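Local coordinates for ATP-binding protein (Mycobacterium tuberculosis, PDB 5UKV) that probably acts as a sensor histidine kinase that autophosphorylates from ATP in a phosphorelay, represented here by its dimerisation and histidine phosphotransfer domain, at residues E37-Q41 with G42-D46; D66-L69 with L70-K73. The protein carries 1 engineered substitution. All coordinates share one frame; numbering follows the deposited sequence.

Contact 1 (E37-Q41 with G42-D46). With PEG (di(hydroxyethyl)ether), chain G.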
ATOM      1  N   GLU A  37      17.348   0.784  -1.864  1.00 27.19           N
ATOM      2  CA  GLU A  37      18.515   0.459  -1.036  1.00 28.96           C
ATOM      3  C   GLU A  37      19.713   0.120  -1.866  1.00 27.65           C
ATOM      4  O   GLU A  37      20.806   0.487  -1.498  1.00 27.54           O
ATOM      5  CB  GLU A  37      18.197  -0.742  -0.102  1.00 34.36           C
ATOM      6  CG  GLU A  37      19.337  -1.285   0.737  1.00 40.98           C
ATOM      7  CD  GLU A  37      19.796  -0.331   1.818  1.00 53.08           C
ATOM      8  OE1 GLU A  37      19.086   0.668   2.163  1.00 53.95           O
ATOM      9  OE2 GLU A  37      20.905  -0.607   2.342  1.00 64.84           O
ATOM     10  N   LEU A  38      19.520  -0.508  -3.006  1.00 26.78           N
ATOM     11  CA  LEU A  38      20.647  -0.846  -3.918  1.00 28.85           C
ATOM     12  C   LEU A  38      21.372   0.395  -4.338  1.00 23.95           C
ATOM     13  O   LEU A  38      22.612   0.505  -4.258  1.00 24.24           O
ATOM     14  CB  LEU A  38      20.197  -1.676  -5.098  1.00 31.92           C
ATOM     15  CG  LEU A  38      21.111  -2.648  -5.760  1.00 41.68           C
ATOM     16  CD1 LEU A  38      21.547  -3.712  -4.766  1.00 46.73           C
ATOM     17  CD2 LEU A  38      20.406  -3.427  -6.863  1.00 46.19           C
ATOM     18  N   TYR A  39      20.588   1.384  -4.697  1.00 22.95           N
ATOM     19  CA  TYR A  39      21.125   2.657  -4.967  1.00 23.08           C
ATOM     20  C   TYR A  39      21.857   3.302  -3.776  1.00 22.63           C
ATOM     21  O   TYR A  39      22.946   3.812  -3.906  1.00 22.39           O
ATOM     22  CB  TYR A  39      19.982   3.589  -5.363  1.00 27.65           C
ATOM     23  CG  TYR A  39      20.502   4.983  -5.739  1.00 28.00           C
ATOM     24  CD1 TYR A  39      20.712   5.972  -4.759  1.00 29.81           C
ATOM     25  CD2 TYR A  39      20.812   5.286  -7.119  1.00 31.18           C
ATOM     26  CE1 TYR A  39      21.237   7.189  -5.046  1.00 28.03           C
ATOM     27  CE2 TYR A  39      21.313   6.557  -7.442  1.00 32.40           C
ATOM     28  CZ  TYR A  39      21.515   7.518  -6.417  1.00 35.20           C
ATOM     29  OH  TYR A  39      22.031   8.796  -6.725  1.00 35.71           O
ATOM     30  N   ARG A  40      21.267   3.320  -2.614  1.00 24.21           N
ATOM     31  CA  ARG A  40      21.965   3.896  -1.504  1.00 28.93           C
ATOM     32  C   ARG A  40      23.273   3.168  -1.189  1.00 29.27           C
ATOM     33  O   ARG A  40      24.216   3.785  -0.777  1.00 29.09           O
ATOM     34  CB  ARG A  40      21.067   3.795  -0.273  1.00 32.64           C
ATOM     35  CG  ARG A  40      21.716   4.150   1.063  1.00 36.54           C
ATOM     36  CD  ARG A  40      20.610   4.024   2.159  1.00 43.79           C
ATOM     37  NE  ARG A  40      19.849   5.272   2.203  1.00 48.31           N
ATOM     38  CZ  ARG A  40      20.320   6.422   2.707  1.00 61.70           C
ATOM     39  NH1 ARG A  40      21.553   6.491   3.251  1.00 69.27           N
ATOM     40  NH2 ARG A  40      19.553   7.519   2.712  1.00 66.54           N
ATOM     41  N   GLN A  41      23.344   1.858  -1.365  1.00 30.86           N
ATOM     42  CA  GLN A  41      24.600   1.114  -1.159  1.00 32.72           C
ATOM     43  C   GLN A  41      25.694   1.408  -2.216  1.00 34.80           C
ATOM     44  O   GLN A  41      26.756   0.866  -2.122  1.00 34.47           O
ATOM     45  CB  GLN A  41      24.300  -0.392  -1.174  1.00 36.48           C
ATOM     46  CG  GLN A  41      23.414  -0.816  -0.010  1.00 43.37           C
ATOM     47  CD  GLN A  41      24.070  -0.616   1.323  1.00 44.86           C
ATOM     48  OE1 GLN A  41      25.296  -0.561   1.421  1.00 53.41           O
ATOM     49  NE2 GLN A  41      23.285  -0.560   2.346  1.00 47.11           N
ATOM     50  N   GLY A  42      25.443   2.252  -3.215  1.00 30.48           N
ATOM     51  CA  GLY A  42      26.420   2.536  -4.284  1.00 32.18           C
ATOM     52  C   GLY A  42      26.424   1.467  -5.395  1.00 31.16           C
ATOM     53  O   GLY A  42      27.282   1.504  -6.282  1.00 31.51           O
ATOM     54  N   ALA A  43      25.482   0.524  -5.339  1.00 27.17           N
ATOM     55  CA  ALA A  43      25.492  -0.602  -6.270  1.00 29.54           C
ATOM     56  C   ALA A  43      24.784  -0.333  -7.624  1.00 28.78           C
ATOM     57  O   ALA A  43      24.784  -1.234  -8.447  1.00 26.58           O
ATOM     58  CB  ALA A  43      24.974  -1.873  -5.599  1.00 28.63           C
ATOM     59  N   ALA A  44      24.222   0.863  -7.874  1.00 27.30           N
ATOM     60  CA  ALA A  44      23.392   1.062  -9.118  1.00 29.12           C
ATOM     61  C   ALA A  44      24.252   1.658 -10.191  1.00 32.23           C
ATOM     62  O   ALA A  44      24.896   2.685  -9.973  1.00 36.91           O
ATOM     63  CB  ALA A  44      22.135   1.880  -8.942  1.00 30.35           C
ATOM     64  N   ARG A  45      24.422   0.935 -11.288  1.00 32.72           N
ATOM     65  CA  ARG A  45      25.188   1.471 -12.451  1.00 34.63           C
ATOM     66  C   ARG A  45      24.112   2.183 -13.339  1.00 33.01           C
ATOM     67  O   ARG A  45      24.200   3.360 -13.609  1.00 41.23           O
ATOM     68  CB  ARG A  45      25.919   0.399 -13.328  1.00 35.07           C
ATOM     69  CG  ARG A  45      26.686  -0.756 -12.711  1.00 42.13           C
ATOM     70  CD  ARG A  45      27.244  -1.819 -13.706  1.00 40.85           C
ATOM     71  NE  ARG A  45      28.547  -2.148 -13.213  1.00 45.63           N
ATOM     72  CZ  ARG A  45      29.633  -1.482 -13.556  1.00 52.79           C
ATOM     73  NH1 ARG A  45      30.775  -1.763 -12.966  1.00 53.70           N
ATOM     74  NH2 ARG A  45      29.589  -0.528 -14.508  1.00 55.15           N
ATOM     75  N   ASP A  46      23.055   1.489 -13.749  1.00 29.21           N
ATOM     76  CA  ASP A  46      22.002   2.060 -14.600  1.00 27.55           C
ATOM     77  C   ASP A  46      20.772   2.405 -13.775  1.00 24.86           C
ATOM     78  O   ASP A  46      19.825   1.656 -13.729  1.00 21.99           O
ATOM     79  CB  ASP A  46      21.674   1.162 -15.751  1.00 28.70           C
ATOM     80  CG  ASP A  46      20.586   1.717 -16.673  1.00 32.48           C
ATOM     81  OD1 ASP A  46      20.036   2.795 -16.423  1.00 24.73           O
ATOM     82  OD2 ASP A  46      20.141   0.933 -17.557  1.00 33.87           O
TER
HETATM   83  C1  PEG G 405      25.973   7.414  -3.564  1.00 56.77           C
HETATM   84  O1  PEG G 405      25.278   6.835  -2.469  1.00 56.23           O
HETATM   85  C2  PEG G 405      25.173   7.159  -4.838  1.00 58.12           C
HETATM   86  O2  PEG G 405      25.382   5.791  -5.242  1.00 52.92           O
HETATM   87  C3  PEG G 405      25.655   5.519  -6.623  1.00 44.04           C
HETATM   88  C4  PEG G 405      24.516   4.689  -7.217  1.00 40.72           C
HETATM   89  O4  PEG G 405      24.201   3.499  -6.460  1.00 33.00           O

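Contact 2 (D66-L69 with L70-K73). Engineered in segment 70-73: K73 (natural residue Arg). With EDO (1,2-ethanediol), chain D.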
ATOM      1  N   ASP A  66      -6.414   1.405  -6.245  1.00 21.78           N
ATOM      2  CA  ASP A  66      -7.727   1.888  -6.785  1.00 24.33           C
ATOM      3  C   ASP A  66      -8.826   0.832  -6.693  1.00 21.66           C
ATOM      4  O   ASP A  66      -9.988   1.142  -6.307  1.00 20.60           O
ATOM      5  CB  ASP A  66      -7.619   2.423  -8.217  1.00 27.26           C
ATOM      6  CG  ASP A  66      -6.860   3.763  -8.307  1.00 40.56           C
ATOM      7  OD1 ASP A  66      -6.808   4.577  -7.310  1.00 40.81           O
ATOM      8  OD2 ASP A  66      -6.275   3.982  -9.430  1.00 48.41           O
ATOM      9  N   ASP A  67      -8.472  -0.417  -6.923  1.00 21.85           N
ATOM     10  CA  ASP A  67      -9.405  -1.481  -6.799  1.00 22.67           C
ATOM     11  C   ASP A  67      -9.801  -1.731  -5.368  1.00 22.51           C
ATOM     12  O   ASP A  67     -10.991  -1.962  -5.086  1.00 22.10           O
ATOM     13  CB  ASP A  67      -8.814  -2.734  -7.390  1.00 24.59           C
ATOM     14  CG  ASP A  67      -9.901  -3.728  -7.795  1.00 28.17           C
ATOM     15  OD1 ASP A  67     -10.893  -3.292  -8.492  1.00 26.50           O
ATOM     16  OD2 ASP A  67      -9.702  -4.961  -7.566  1.00 29.15           O
ATOM     17  N   LEU A  68      -8.857  -1.628  -4.423  1.00 23.16           N
ATOM     18  CA  LEU A  68      -9.272  -1.737  -3.015  1.00 22.82           C
ATOM     19  C   LEU A  68     -10.271  -0.678  -2.572  1.00 24.06           C
ATOM     20  O   LEU A  68     -11.232  -0.970  -1.848  1.00 24.58           O
ATOM     21  CB  LEU A  68      -8.083  -1.633  -2.127  1.00 26.69           C
ATOM     22  CG  LEU A  68      -7.241  -2.853  -2.116  1.00 32.86           C
ATOM     23  CD1 LEU A  68      -6.119  -2.590  -1.140  1.00 37.08           C
ATOM     24  CD2 LEU A  68      -8.064  -4.103  -1.731  1.00 39.50           C
ATOM     25  N   LEU A  69     -10.050   0.535  -3.025  1.00 22.72           N
ATOM     26  CA  LEU A  69     -10.916   1.666  -2.751  1.00 25.59           C
ATOM     27  C   LEU A  69     -12.317   1.360  -3.228  1.00 25.43           C
ATOM     28  O   LEU A  69     -13.286   1.604  -2.465  1.00 25.87           O
ATOM     29  CB  LEU A  69     -10.337   2.954  -3.368  1.00 29.09           C
ATOM     30  CG  LEU A  69      -9.326   3.856  -2.617  1.00 34.28           C
ATOM     31  CD1 LEU A  69      -9.030   5.108  -3.443  1.00 37.70           C
ATOM     32  CD2 LEU A  69      -9.940   4.213  -1.237  1.00 40.64           C
ATOM     33  N   LEU A  70     -12.446   0.764  -4.456  1.00 23.39           N
ATOM     34  CA  LEU A  70     -13.776   0.400  -4.956  1.00 23.64           C
ATOM     35  C   LEU A  70     -14.384  -0.757  -4.216  1.00 21.07           C
ATOM     36  O   LEU A  70     -15.580  -0.736  -3.894  1.00 21.50           O
ATOM     37  CB  LEU A  70     -13.681   0.094  -6.468  1.00 24.04           C
ATOM     38  CG  LEU A  70     -13.307   1.312  -7.271  1.00 26.22           C
ATOM     39  CD1 LEU A  70     -12.945   0.930  -8.692  1.00 31.43           C
ATOM     40  CD2 LEU A  70     -14.488   2.286  -7.302  1.00 28.47           C
ATOM     41  N   LEU A  71     -13.572  -1.760  -3.881  1.00 21.85           N
ATOM     42  CA  LEU A  71     -14.111  -2.926  -3.142  1.00 22.78           C
ATOM     43  C   LEU A  71     -14.538  -2.609  -1.765  1.00 22.40           C
ATOM     44  O   LEU A  71     -15.455  -3.243  -1.243  1.00 22.43           O
ATOM     45  CB  LEU A  71     -13.103  -4.054  -3.070  1.00 22.38           C
ATOM     46  CG  LEU A  71     -12.709  -4.707  -4.387  1.00 23.85           C
ATOM     47  CD1 LEU A  71     -11.331  -5.420  -4.475  1.00 24.75           C
ATOM     48  CD2 LEU A  71     -13.781  -5.643  -4.796  1.00 28.07           C
ATOM     49  N   ALA A  72     -13.909  -1.648  -1.152  1.00 21.43           N
ATOM     50  CA  ALA A  72     -14.304  -1.298   0.249  1.00 23.91           C
ATOM     51  C   ALA A  72     -15.709  -0.743   0.287  1.00 25.12           C
ATOM     52  O   ALA A  72     -16.331  -0.744   1.294  1.00 28.95           O
ATOM     53  CB  ALA A  72     -13.341  -0.246   0.853  1.00 25.86           C
ATOM     54  N   LYS A  73     -16.217  -0.272  -0.857  1.00 26.43           N
ATOM     55  CA  LYS A  73     -17.599   0.176  -0.918  1.00 28.31           C
ATOM     56  C   LYS A  73     -18.597  -0.954  -1.110  1.00 31.25           C
ATOM     57  O   LYS A  73     -19.788  -0.684  -0.932  1.00 30.87           O
ATOM     58  CB  LYS A  73     -17.776   1.207  -2.064  1.00 30.04           C
ATOM     59  CG  LYS A  73     -16.796   2.395  -2.103  1.00 31.73           C
ATOM     60  CD  LYS A  73     -17.043   3.248  -0.933  1.00 32.91           C
ATOM     61  CE  LYS A  73     -16.091   4.444  -0.711  1.00 37.27           C
ATOM     62  NZ  LYS A  73     -16.735   5.278   0.412  1.00 36.38           N
TER
HETATM   63  C1  EDO D 402      -7.636  -4.789 -10.451  1.00 47.22           C
HETATM   64  O1  EDO D 402      -7.428  -3.806 -11.465  1.00 49.57           O
HETATM   65  C2  EDO D 402      -6.339  -5.432  -9.975  1.00 50.92           C
HETATM   66  O2  EDO D 402      -6.514  -5.925  -8.628  1.00 58.51           O

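Contact 1 (E37-Q41 with G42-D46)
The carbonyl oxygen of Y39 is gripped twice, by the backbone of G42 and by a bound di(hydroxyethyl)ether, probably from the crystallisation liquor. G42 N reaches Y39 O at 3.0 Å from above the carbonyl plane, off the lone pairs, while the hydroxyl O4 of the ether donates to Y39 O at 2.9 Å. That same O4 accepts from A44 N at 3.0 Å, so in the crystal one small molecule links the last helical turn to the loop. One residue on, A43 N donates to L38 O (3.1 Å, N-H...O 146°). With G42 at positive phi (82°), these two returning backbone bonds make a Schellman motif; glycine suits the spot because a side chain there would collide with Q41 O. The motif's apolar contact joins L38 to A43, whose CB packs on L38 CG at 3.9 Å; alanine's single methyl fits alongside the turn. Y39 has its ring carbon CG anti to the backbone N (chi1 -177°), which carries the ring to where CD2 meets A44 CB obliquely at 4.1 Å, and ether C4 lies over one ring face, offset toward the rim. Y39 and A44 also pack on L50 of helix 47-71, while R40 bridges to E55 of the second subunit. L38 O and Y39 O, and the amides of G42, A43 and A44, are thus met by the turn and by one ether hydroxyl, consistent with a surface-lying hairpin bend.

Contact 2 (D66-L69 with L70-K73)
L71 N donates to D67 O at 2.9 Å, the middle one of three successive i to i+4 bonds. Before it L70 N reaches D66 O at 3.1 Å (N-H...O 154°), and after it A72 N reaches L68 O at 2.8 Å. K73 N bonds to L70 O at 3.1 Å, to the third residue back. Side-chain carbons crowd the same oxygens: the branch carbon CG of L71 is 3.3 Å from D67 O. The side chains of D67 and L71 cross obliquely, D67 OD2 lying 3.5 Å from L71 CD1. D67 has its carboxylate carbon anti to the backbone N (chi1 -157°), which brings the end of the group nearer to L71; OD2 also receives a long, weak bond from ethanediol O2. A charged carboxylate is tolerated here because the position is exposed; its contact with L71 CD1 is only van der Waals.

Other polar groups find partners outside the two segments. D66 OD1 pairs with R26 of the second subunit, A72 O accepts from R15 of that subunit, and K73 NZ, on an engineered lysine, bonds to a triethylene glycol. L68 is buried against F17, A21 and L25 of helix 2-40, where leucine fills the interior of the bundle; A72, small and likewise buried, packs on T19 of the second subunit. The carbonyls of D66, D67, L68 and L70 are therefore met within the segment and that of A72 by the partner's arginine, while L68 and L71 pack on helix 2-40 and L68, L69 and A72 on the second subunit, building the dimeric four-helix bundle characteristic of such domains.

Overall arrangement
From the N terminus the chain runs along helix 2-40, the long first arm of the hairpin. Contact 1 ends that arm and contains the turn 42-46, whose last residue, D46, caps helix 47-71 through M49 N. The second arm then runs back beside the first until contact 2, at its C-terminal end. The two contacts come in series, neither nesting nor crossing, with centres about 35 Å apart on opposite sides of the chain's centre. Each is local and closes no large loop; contact 1 joins helix to turn, contact 2 consecutive turns of one helix. Both reach the second subunit, contact 1 from the end of the first arm and contact 2 from the end of the second.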